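Local coordinates for transcriptional regulatory protein RcsB (Escherichia coli, PDB 5I4C) that acts as the DNA-binding response regulator of the Rcs signalling system, controlling genes for colanic acid capsule synthesis, biofilm formation, cell division and outer membrane proteins, at residues A[24-29]-A[115-120]; A[40-45]-A[72-77]; A[57-62]-A[68-73]. All blocks are in the same frame, centred on the assembly; numbering follows the deposited sequence.

Interaction 1 (A[24-29]-A[115-120]); sequences EQIEWV and DLPKAL
Ile26 sets the end of its longer branch against the Pro117 ring, and this is where the two segments press hardest: CD1 of Ile26 stands 3.4 Å from CB of Pro117 and 3.5 Å from its CG, both closer than carbon atoms usually come. The two side chains cross at about a right angle. A slim methyl end suits the flank of the rigid proline ring, whose nitrogen carries no hydrogen and so makes no bond to the preceding helical turn, where the helix is kinked. Deeper in, CG2 of Val29 meets CD1 of Leu120 at 3.8 Å, an easy van der Waals distance between branched residues that are both buried. In the receiver domain, a CheY-like fold of alternating strands and helices, the 24-29 loop carries the chain from helix 13-23 into the edge strand 29-35, while helix 112-124 packs beside helix 13-23; Leu23 of that first helix touches both Val29 and Leu120. The loop reverses through a type I turn closed by Val29 N to Ile26 O at 3.2 Å. Trp28 forms the looser margin. Its CG sits between the backbone N and carbonyl carbon (chi1 46°), which lays the indole beneath its own neighbours: CG2 of Ile26 and CG2 of Val29 rest over the rim of one face. What the ring offers the helix is an edge, with CH2 lying 4.0 Å from the carbonyl carbon of Leu120. Beyond these apolar groups, Glu24, Gln25, Glu27 and Lys118 are exposed to solvent, as charged and amide side chains readily are, and Glu24 is salt-bridged to Lys21.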
loop_
_atom_site.group_PDB
_atom_site.type_symbol
_atom_site.label_atom_id
_atom_site.label_comp_id
_atom_site.label_asym_id
_atom_site.label_seq_id
_atom_site.Cartn_x
_atom_site.Cartn_y
_atom_site.Cartn_z
ATOM N N GLU A 24 -5.238 4.663 -13.552
ATOM C CA GLU A 24 -4.813 5.690 -14.532
ATOM C C GLU A 24 -4.318 5.062 -15.810
ATOM O O GLU A 24 -4.252 5.760 -16.793
ATOM C CB GLU A 24 -3.744 6.669 -13.956
ATOM C CG GLU A 24 -4.429 7.744 -13.097
ATOM C CD GLU A 24 -3.503 8.609 -12.223
ATOM O OE1 GLU A 24 -2.257 8.461 -12.314
ATOM O OE2 GLU A 24 -4.047 9.471 -11.442
ATOM N N GLN A 25 -3.924 3.797 -15.802
ATOM C CA GLN A 25 -3.618 3.096 -17.050
ATOM C C GLN A 25 -4.862 2.633 -17.861
ATOM O O GLN A 25 -4.733 2.268 -18.999
ATOM C CB GLN A 25 -2.673 1.930 -16.748
ATOM C CG GLN A 25 -1.354 2.334 -16.110
ATOM C CD GLN A 25 -0.543 3.276 -17.017
ATOM O OE1 GLN A 25 0.080 2.862 -18.013
ATOM N NE2 GLN A 25 -0.586 4.565 -16.693
ATOM N N ILE A 26 -6.071 2.732 -17.315
ATOM C CA ILE A 26 -7.281 2.227 -17.947
ATOM C C ILE A 26 -8.134 3.373 -18.385
ATOM O O ILE A 26 -8.717 4.090 -17.572
ATOM C CB ILE A 26 -8.059 1.388 -16.967
ATOM C CG1 ILE A 26 -7.125 0.264 -16.515
ATOM C CG2 ILE A 26 -9.363 0.888 -17.600
ATOM C CD1 ILE A 26 -7.732 -0.466 -15.368
ATOM N N GLU A 27 -8.153 3.554 -19.701
ATOM C CA GLU A 27 -8.791 4.681 -20.370
ATOM C C GLU A 27 -10.240 4.814 -19.909
ATOM O O GLU A 27 -10.675 5.896 -19.643
ATOM C CB GLU A 27 -8.708 4.569 -21.944
ATOM C CG GLU A 27 -8.868 3.118 -22.491
ATOM C CD GLU A 27 -9.579 2.932 -23.856
ATOM O OE1 GLU A 27 -10.370 1.941 -23.966
ATOM O OE2 GLU A 27 -9.332 3.716 -24.825
ATOM N N TRP A 28 -10.961 3.724 -19.744
ATOM C CA TRP A 28 -12.397 3.818 -19.561
ATOM C C TRP A 28 -12.811 3.901 -18.085
ATOM O O TRP A 28 -13.987 3.985 -17.800
ATOM C CB TRP A 28 -13.138 2.686 -20.287
ATOM C CG TRP A 28 -12.530 1.379 -20.061
ATOM C CD1 TRP A 28 -11.522 0.831 -20.772
ATOM C CD2 TRP A 28 -12.876 0.445 -19.055
ATOM N NE1 TRP A 28 -11.196 -0.388 -20.258
ATOM C CE2 TRP A 28 -12.019 -0.653 -19.200
ATOM C CE3 TRP A 28 -13.841 0.420 -18.062
ATOM C CZ2 TRP A 28 -12.082 -1.767 -18.387
ATOM C CZ3 TRP A 28 -13.903 -0.692 -17.233
ATOM C CH2 TRP A 28 -13.023 -1.769 -17.392
ATOM N N VAL A 29 -11.848 3.896 -17.185
ATOM C CA VAL A 29 -12.092 3.996 -15.730
ATOM C C VAL A 29 -11.651 5.355 -15.266
ATOM O O VAL A 29 -10.534 5.731 -15.521
ATOM C CB VAL A 29 -11.335 2.893 -14.940
ATOM C CG1 VAL A 29 -11.422 3.134 -13.456
ATOM C CG2 VAL A 29 -11.919 1.532 -15.242
ATOM N N ASP A 115 -5.347 -6.976 -10.113
ATOM C CA ASP A 115 -6.627 -7.687 -10.122
ATOM C C ASP A 115 -7.770 -6.775 -10.354
ATOM O O ASP A 115 -8.773 -7.238 -10.901
ATOM C CB ASP A 115 -6.854 -8.461 -8.826
ATOM C CG ASP A 115 -5.832 -9.574 -8.612
ATOM O OD1 ASP A 115 -5.194 -9.991 -9.616
ATOM O OD2 ASP A 115 -5.628 -10.014 -7.438
ATOM N N LEU A 116 -7.709 -5.495 -9.929
ATOM C CA LEU A 116 -8.870 -4.601 -10.116
ATOM C C LEU A 116 -9.294 -4.370 -11.523
ATOM O O LEU A 116 -10.492 -4.268 -11.784
ATOM C CB LEU A 116 -8.698 -3.193 -9.547
ATOM C CG LEU A 116 -9.075 -2.990 -8.103
ATOM C CD1 LEU A 116 -8.724 -1.556 -7.791
ATOM C CD2 LEU A 116 -10.560 -3.265 -7.830
ATOM N N PRO A 117 -8.319 -4.185 -12.427
ATOM C CA PRO A 117 -8.724 -4.005 -13.793
ATOM C C PRO A 117 -9.530 -5.211 -14.304
ATOM O O PRO A 117 -10.521 -5.036 -15.038
ATOM C CB PRO A 117 -7.382 -3.789 -14.525
ATOM C CG PRO A 117 -6.533 -3.127 -13.438
ATOM C CD PRO A 117 -6.891 -3.900 -12.235
ATOM N N LYS A 118 -9.184 -6.391 -13.831
ATOM C CA LYS A 118 -9.862 -7.579 -14.265
ATOM C C LYS A 118 -11.238 -7.608 -13.598
ATOM O O LYS A 118 -12.226 -7.981 -14.251
ATOM C CB LYS A 118 -9.088 -8.860 -13.888
ATOM C CG LYS A 118 -7.642 -9.003 -14.378
ATOM C CD LYS A 118 -7.077 -10.235 -13.679
ATOM C CE LYS A 118 -5.683 -10.628 -14.114
ATOM N NZ LYS A 118 -5.580 -12.119 -14.172
ATOM N N ALA A 119 -11.320 -7.230 -12.315
ATOM C CA ALA A 119 -12.625 -7.206 -11.644
ATOM C C ALA A 119 -13.595 -6.188 -12.292
ATOM O O ALA A 119 -14.804 -6.451 -12.490
ATOM C CB ALA A 119 -12.421 -6.920 -10.156
ATOM N N LEU A 120 -13.051 -5.028 -12.630
ATOM C CA LEU A 120 -13.843 -3.994 -13.268
ATOM C C LEU A 120 -14.306 -4.401 -14.695
ATOM O O LEU A 120 -15.418 -4.077 -15.073
ATOM C CB LEU A 120 -13.074 -2.674 -13.329
ATOM C CG LEU A 120 -12.817 -2.029 -11.962
ATOM C CD1 LEU A 120 -12.062 -0.732 -12.206
ATOM C CD2 LEU A 120 -14.101 -1.740 -11.239
#

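Interaction 2 (A[40-45]-A[72-77]); sequences ALINNL and KYIKRH
Ile42 is the residue through which helix 38-44 reaches Tyr73 and Ile74 of helix 67-77. Its CB points toward the second helix and splits there into two branches, so that a single beta-branched side chain serves two partners. The short branch, CG2, goes to the tyrosine: it lies 3.6 Å from CE1 and 3.8 Å from OH of Tyr73, approaching the outer end of the ring. CG1 lies anti to the carbonyl carbon (chi1 -68°) and carries the longer branch on to CD1. That terminal methyl meets CG1 of Ile74 at 3.8 Å and also approaches CD1 of Tyr73 at 4.0 Å, filling the angle between the two side chains. Tyrosine fits this boundary position because its ring can pack obliquely against an aliphatic neighbour although the residue remains partly exposed. The ring is also held from its own helix: His77, one turn on, stacks on it, with CD2 about 3.1 Å above the centre of one face, and Tyr64 meets it with the planes at about 50°. On helix 38-44, Asn44 doubles the grip on the carbonyl of Ala40; its ND2 donates to Ala40 O at 2.8 Å, while its backbone N bonds to the same oxygen from the opposite face of the carbonyl plane. Both helices also rest on the parallel sheet of the receiver fold. Leu41 reaches Ile7, Phe35 and Leu53 on three of its strands, and Ile74 meets Leu53 too, which leaves Ile42 in the seam between the helices.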
loop_
_atom_site.group_PDB
_atom_site.type_symbol
_atom_site.label_atom_id
_atom_site.label_comp_id
_atom_site.label_asym_id
_atom_site.label_seq_id
_atom_site.Cartn_x
_atom_site.Cartn_y
_atom_site.Cartn_z
ATOM N N ALA A 40 -17.096 10.396 5.606
ATOM C CA ALA A 40 -16.755 11.178 4.447
ATOM C C ALA A 40 -17.270 10.510 3.178
ATOM O O ALA A 40 -17.871 11.154 2.339
ATOM C CB ALA A 40 -15.219 11.385 4.387
ATOM N N LEU A 41 -17.067 9.217 3.044
ATOM C CA LEU A 41 -17.634 8.477 1.945
ATOM C C LEU A 41 -19.153 8.656 1.735
ATOM O O LEU A 41 -19.623 9.018 0.628
ATOM C CB LEU A 41 -17.400 6.976 2.190
ATOM C CG LEU A 41 -18.018 6.015 1.159
ATOM C CD1 LEU A 41 -17.552 6.297 -0.250
ATOM C CD2 LEU A 41 -17.609 4.590 1.457
ATOM N N ILE A 42 -19.892 8.358 2.778
ATOM C CA ILE A 42 -21.337 8.359 2.738
ATOM C C ILE A 42 -21.848 9.771 2.543
ATOM O O ILE A 42 -22.781 9.978 1.792
ATOM C CB ILE A 42 -21.948 7.740 4.020
ATOM C CG1 ILE A 42 -21.667 6.228 4.141
ATOM C CG2 ILE A 42 -23.461 8.061 4.166
ATOM C CD1 ILE A 42 -21.960 5.462 2.894
ATOM N N ASN A 43 -21.202 10.741 3.186
ATOM C CA ASN A 43 -21.575 12.143 3.015
ATOM C C ASN A 43 -21.434 12.662 1.632
ATOM O O ASN A 43 -22.252 13.452 1.213
ATOM C CB ASN A 43 -20.784 13.080 3.918
ATOM C CG ASN A 43 -21.290 13.109 5.298
ATOM O OD1 ASN A 43 -22.387 12.681 5.577
ATOM N ND2 ASN A 43 -20.461 13.571 6.200
ATOM N N ASN A 44 -20.427 12.202 0.912
ATOM C CA ASN A 44 -20.162 12.729 -0.419
ATOM C C ASN A 44 -20.628 11.833 -1.549
ATOM O O ASN A 44 -20.777 12.305 -2.639
ATOM C CB ASN A 44 -18.710 12.980 -0.528
ATOM C CG ASN A 44 -18.317 14.118 0.313
ATOM O OD1 ASN A 44 -18.665 15.265 0.019
ATOM N ND2 ASN A 44 -17.728 13.831 1.466
ATOM N N LEU A 45 -20.941 10.589 -1.273
ATOM C CA LEU A 45 -21.501 9.678 -2.272
ATOM C C LEU A 45 -22.601 10.268 -3.181
ATOM O O LEU A 45 -22.489 10.163 -4.375
ATOM C CB LEU A 45 -21.982 8.345 -1.657
ATOM C CG LEU A 45 -21.081 7.142 -1.989
ATOM C CD1 LEU A 45 -21.385 5.933 -1.127
ATOM C CD2 LEU A 45 -21.225 6.766 -3.423
ATOM N N LYS A 72 -24.477 -3.008 4.491
ATOM C CA LYS A 72 -25.942 -2.925 4.648
ATOM C C LYS A 72 -26.450 -1.511 4.483
ATOM O O LYS A 72 -27.445 -1.269 3.830
ATOM C CB LYS A 72 -26.335 -3.415 6.039
ATOM C CG LYS A 72 -26.335 -4.910 6.172
ATOM C CD LYS A 72 -26.665 -5.320 7.613
ATOM C CE LYS A 72 -27.811 -6.289 7.615
ATOM N NZ LYS A 72 -27.799 -6.997 8.900
ATOM N N TYR A 73 -25.776 -0.572 5.088
ATOM C CA TYR A 73 -26.074 0.837 4.882
ATOM C C TYR A 73 -26.059 1.220 3.382
ATOM O O TYR A 73 -27.043 1.782 2.859
ATOM C CB TYR A 73 -25.139 1.738 5.727
ATOM C CG TYR A 73 -25.576 3.172 5.681
ATOM C CD1 TYR A 73 -25.261 3.969 4.576
ATOM C CD2 TYR A 73 -26.453 3.707 6.653
ATOM C CE1 TYR A 73 -25.744 5.254 4.441
ATOM C CE2 TYR A 73 -26.904 5.035 6.548
ATOM C CZ TYR A 73 -26.545 5.793 5.442
ATOM O OH TYR A 73 -26.962 7.050 5.234
ATOM N N ILE A 74 -24.981 0.896 2.694
ATOM C CA ILE A 74 -24.827 1.262 1.253
ATOM C C ILE A 74 -25.854 0.547 0.372
ATOM O O ILE A 74 -26.436 1.170 -0.558
ATOM C CB ILE A 74 -23.396 1.000 0.766
ATOM C CG1 ILE A 74 -22.438 1.896 1.548
ATOM C CG2 ILE A 74 -23.257 1.323 -0.711
ATOM C CD1 ILE A 74 -21.021 1.562 1.390
ATOM N N LYS A 75 -26.102 -0.739 0.629
ATOM C CA LYS A 75 -27.082 -1.460 -0.179
ATOM C C LYS A 75 -28.444 -0.882 -0.067
ATOM O O LYS A 75 -29.177 -0.885 -1.023
ATOM C CB LYS A 75 -27.222 -2.931 0.167
ATOM C CG LYS A 75 -25.989 -3.787 0.050
ATOM C CD LYS A 75 -25.331 -3.761 -1.313
ATOM C CE LYS A 75 -26.082 -4.526 -2.421
ATOM N NZ LYS A 75 -25.258 -4.498 -3.702
ATOM N N ARG A 76 -28.765 -0.363 1.101
ATOM C CA ARG A 76 -30.090 0.212 1.336
ATOM C C ARG A 76 -30.201 1.599 0.770
ATOM O O ARG A 76 -31.199 1.949 0.147
ATOM C CB ARG A 76 -30.279 0.208 2.823
ATOM C CG ARG A 76 -31.580 0.655 3.251
ATOM C CD ARG A 76 -31.815 0.198 4.682
ATOM N NE ARG A 76 -32.945 1.002 5.005
ATOM C CZ ARG A 76 -32.868 2.229 5.512
ATOM N NH1 ARG A 76 -31.731 2.736 5.934
ATOM N NH2 ARG A 76 -33.989 2.915 5.679
ATOM N N HIS A 77 -29.198 2.433 1.036
ATOM C CA HIS A 77 -29.283 3.842 0.629
ATOM C C HIS A 77 -28.808 4.136 -0.812
ATOM O O HIS A 77 -29.199 5.137 -1.377
ATOM C CB HIS A 77 -28.469 4.723 1.602
ATOM C CG HIS A 77 -29.112 4.871 2.937
ATOM N ND1 HIS A 77 -30.127 5.780 3.174
ATOM C CD2 HIS A 77 -28.947 4.180 4.090
ATOM C CE1 HIS A 77 -30.506 5.681 4.437
ATOM N NE2 HIS A 77 -29.799 4.732 5.019
#

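Interaction 3 (A[57-62]-A[68-73]); sequences LSMPGD and ITLIKY
Leu57 and Met59 lie against Ile71 and Leu70 in the connection of the receiver fold that leaves strand 52-56 just after Asp56, the predicted phosphorylation site, whose OD2 accepts a hydrogen bond from Ser58 N, and leads into helix 67-77. Along the helix, Ile68 comes first; its CB points away from the loop and its side chain packs instead on Leu101. Leu70 is turned toward the loop. Its CD2 makes a loose contact, 4.5 Å, with CE of Met59, whose long flexible thioether chain can bring a methyl to the helix from a backbone lying farther off. Ile71 makes the closer contact: CD2 of Leu57 faces its CD1 at 3.9 Å and its CG1 at 4.0 Å, the two side chains crossing at about a right angle. Branched aliphatic residues suit this joint because several methyls can share a small interface from which hydrogen bonds are absent. Lys72 then turns outward to solvent, as suits its charge, while its backbone N keeps the helical bond to Ile68 O. At Tyr73 the helix continues in the same way, with Tyr73 N bonded to Thr69 O at 3.1 Å.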
loop_
_atom_site.group_PDB
_atom_site.type_symbol
_atom_site.label_atom_id
_atom_site.label_comp_id
_atom_site.label_asym_id
_atom_site.label_seq_id
_atom_site.Cartn_x
_atom_site.Cartn_y
_atom_site.Cartn_z
ATOM N N LEU A 57 -13.078 -2.999 4.186
ATOM C CA LEU A 57 -14.105 -3.170 5.211
ATOM C C LEU A 57 -13.705 -2.753 6.632
ATOM O O LEU A 57 -14.514 -2.912 7.535
ATOM C CB LEU A 57 -14.526 -4.608 5.222
ATOM C CG LEU A 57 -15.261 -5.129 3.967
ATOM C CD1 LEU A 57 -15.606 -6.583 4.188
ATOM C CD2 LEU A 57 -16.517 -4.321 3.680
ATOM N N SER A 58 -12.501 -2.202 6.820
ATOM C CA SER A 58 -11.993 -1.848 8.132
ATOM C C SER A 58 -11.621 -0.379 8.396
ATOM O O SER A 58 -10.786 -0.102 9.266
ATOM C CB SER A 58 -10.725 -2.700 8.403
ATOM O OG SER A 58 -11.188 -3.959 8.870
ATOM N N MET A 59 -12.263 0.551 7.754
ATOM C CA MET A 59 -11.909 1.965 7.886
ATOM C C MET A 59 -12.584 2.580 9.046
ATOM O O MET A 59 -13.656 2.127 9.431
ATOM C CB MET A 59 -12.441 2.710 6.701
ATOM C CG MET A 59 -11.795 2.346 5.382
ATOM S SD MET A 59 -12.473 3.428 4.108
ATOM C CE MET A 59 -14.241 3.056 4.295
ATOM N N PRO A 60 -12.041 3.690 9.560
ATOM C CA PRO A 60 -12.814 4.458 10.591
ATOM C C PRO A 60 -14.171 4.896 10.039
ATOM O O PRO A 60 -14.313 5.030 8.818
ATOM C CB PRO A 60 -11.926 5.673 10.884
ATOM C CG PRO A 60 -10.539 5.235 10.466
ATOM C CD PRO A 60 -10.746 4.331 9.256
ATOM N N GLY A 61 -15.134 5.065 10.929
ATOM C CA GLY A 61 -16.471 5.551 10.593
ATOM C C GLY A 61 -17.421 5.252 11.749
ATOM O O GLY A 61 -17.984 4.187 11.787
ATOM N N ASP A 62 -17.565 6.215 12.678
ATOM C CA ASP A 62 -18.420 6.115 13.873
ATOM C C ASP A 62 -19.894 6.109 13.477
ATOM O O ASP A 62 -20.627 5.250 13.883
ATOM C CB ASP A 62 -18.144 7.309 14.826
ATOM C CG ASP A 62 -16.729 7.330 15.382
ATOM O OD1 ASP A 62 -16.090 6.288 15.323
ATOM O OD2 ASP A 62 -16.252 8.387 15.925
ATOM N N ILE A 68 -19.823 -5.338 7.626
ATOM C CA ILE A 68 -21.165 -5.713 7.230
ATOM C C ILE A 68 -22.155 -4.564 7.427
ATOM O O ILE A 68 -22.987 -4.269 6.598
ATOM C CB ILE A 68 -21.619 -6.956 8.058
ATOM C CG1 ILE A 68 -20.754 -8.178 7.725
ATOM C CG2 ILE A 68 -23.095 -7.269 7.831
ATOM C CD1 ILE A 68 -20.802 -8.610 6.263
ATOM N N THR A 69 -22.032 -3.910 8.545
ATOM C CA THR A 69 -22.864 -2.749 8.863
ATOM C C THR A 69 -22.804 -1.682 7.811
ATOM O O THR A 69 -23.806 -1.236 7.329
ATOM C CB THR A 69 -22.382 -2.198 10.206
ATOM O OG1 THR A 69 -22.591 -3.203 11.187
ATOM C CG2 THR A 69 -23.110 -0.936 10.616
ATOM N N LEU A 70 -21.606 -1.399 7.325
ATOM C CA LEU A 70 -21.438 -0.404 6.277
ATOM C C LEU A 70 -22.001 -0.927 4.975
ATOM O O LEU A 70 -22.705 -0.200 4.286
ATOM C CB LEU A 70 -19.960 -0.100 6.102
ATOM C CG LEU A 70 -19.682 0.917 4.990
ATOM C CD1 LEU A 70 -20.375 2.263 5.247
ATOM C CD2 LEU A 70 -18.196 1.049 4.807
ATOM N N ILE A 71 -21.747 -2.170 4.652
ATOM C CA ILE A 71 -22.361 -2.707 3.433
ATOM C C ILE A 71 -23.867 -2.633 3.403
ATOM O O ILE A 71 -24.463 -2.252 2.383
ATOM C CB ILE A 71 -21.919 -4.140 3.113
ATOM C CG1 ILE A 71 -20.425 -4.235 2.811
ATOM C CG2 ILE A 71 -22.686 -4.700 1.895
ATOM C CD1 ILE A 71 -19.895 -3.032 2.114
ATOM N N LYS A 72 -24.477 -3.008 4.491
ATOM C CA LYS A 72 -25.942 -2.925 4.648
ATOM C C LYS A 72 -26.450 -1.511 4.483
ATOM O O LYS A 72 -27.445 -1.269 3.830
ATOM C CB LYS A 72 -26.335 -3.415 6.039
ATOM C CG LYS A 72 -26.335 -4.910 6.172
ATOM C CD LYS A 72 -26.665 -5.320 7.613
ATOM C CE LYS A 72 -27.811 -6.289 7.615
ATOM N NZ LYS A 72 -27.799 -6.997 8.900
ATOM N N TYR A 73 -25.776 -0.572 5.088
ATOM C CA TYR A 73 -26.074 0.837 4.882
ATOM C C TYR A 73 -26.059 1.220 3.382
ATOM O O TYR A 73 -27.043 1.782 2.859
ATOM C CB TYR A 73 -25.139 1.738 5.727
ATOM C CG TYR A 73 -25.576 3.172 5.681
ATOM C CD1 TYR A 73 -25.261 3.969 4.576
ATOM C CD2 TYR A 73 -26.453 3.707 6.653
ATOM C CE1 TYR A 73 -25.744 5.254 4.441
ATOM C CE2 TYR A 73 -26.904 5.035 6.548
ATOM C CZ TYR A 73 -26.545 5.793 5.442
ATOM O OH TYR A 73 -26.962 7.050 5.234
#

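Interactions 2 and 3 are buried and share helix 67-77: one joins it to helix 38-44, the other to the loop that precedes it. They touch each other, Ile42 CD1 lying 4.3 Å from Leu70 CD1, and their centres are only about 9 Å apart. Interaction 1 lies on the opposite side of the chain's centre, its centre about 23 Å and 25 Å from the others, and is only partly buried. None has a hydrogen bond across it. Aliphatic groups carry interaction 3, with a methionine methyl; interaction 2 adds the oblique tyrosine ring, and interaction 1 combines a proline ring with an indole edge nearer the surface.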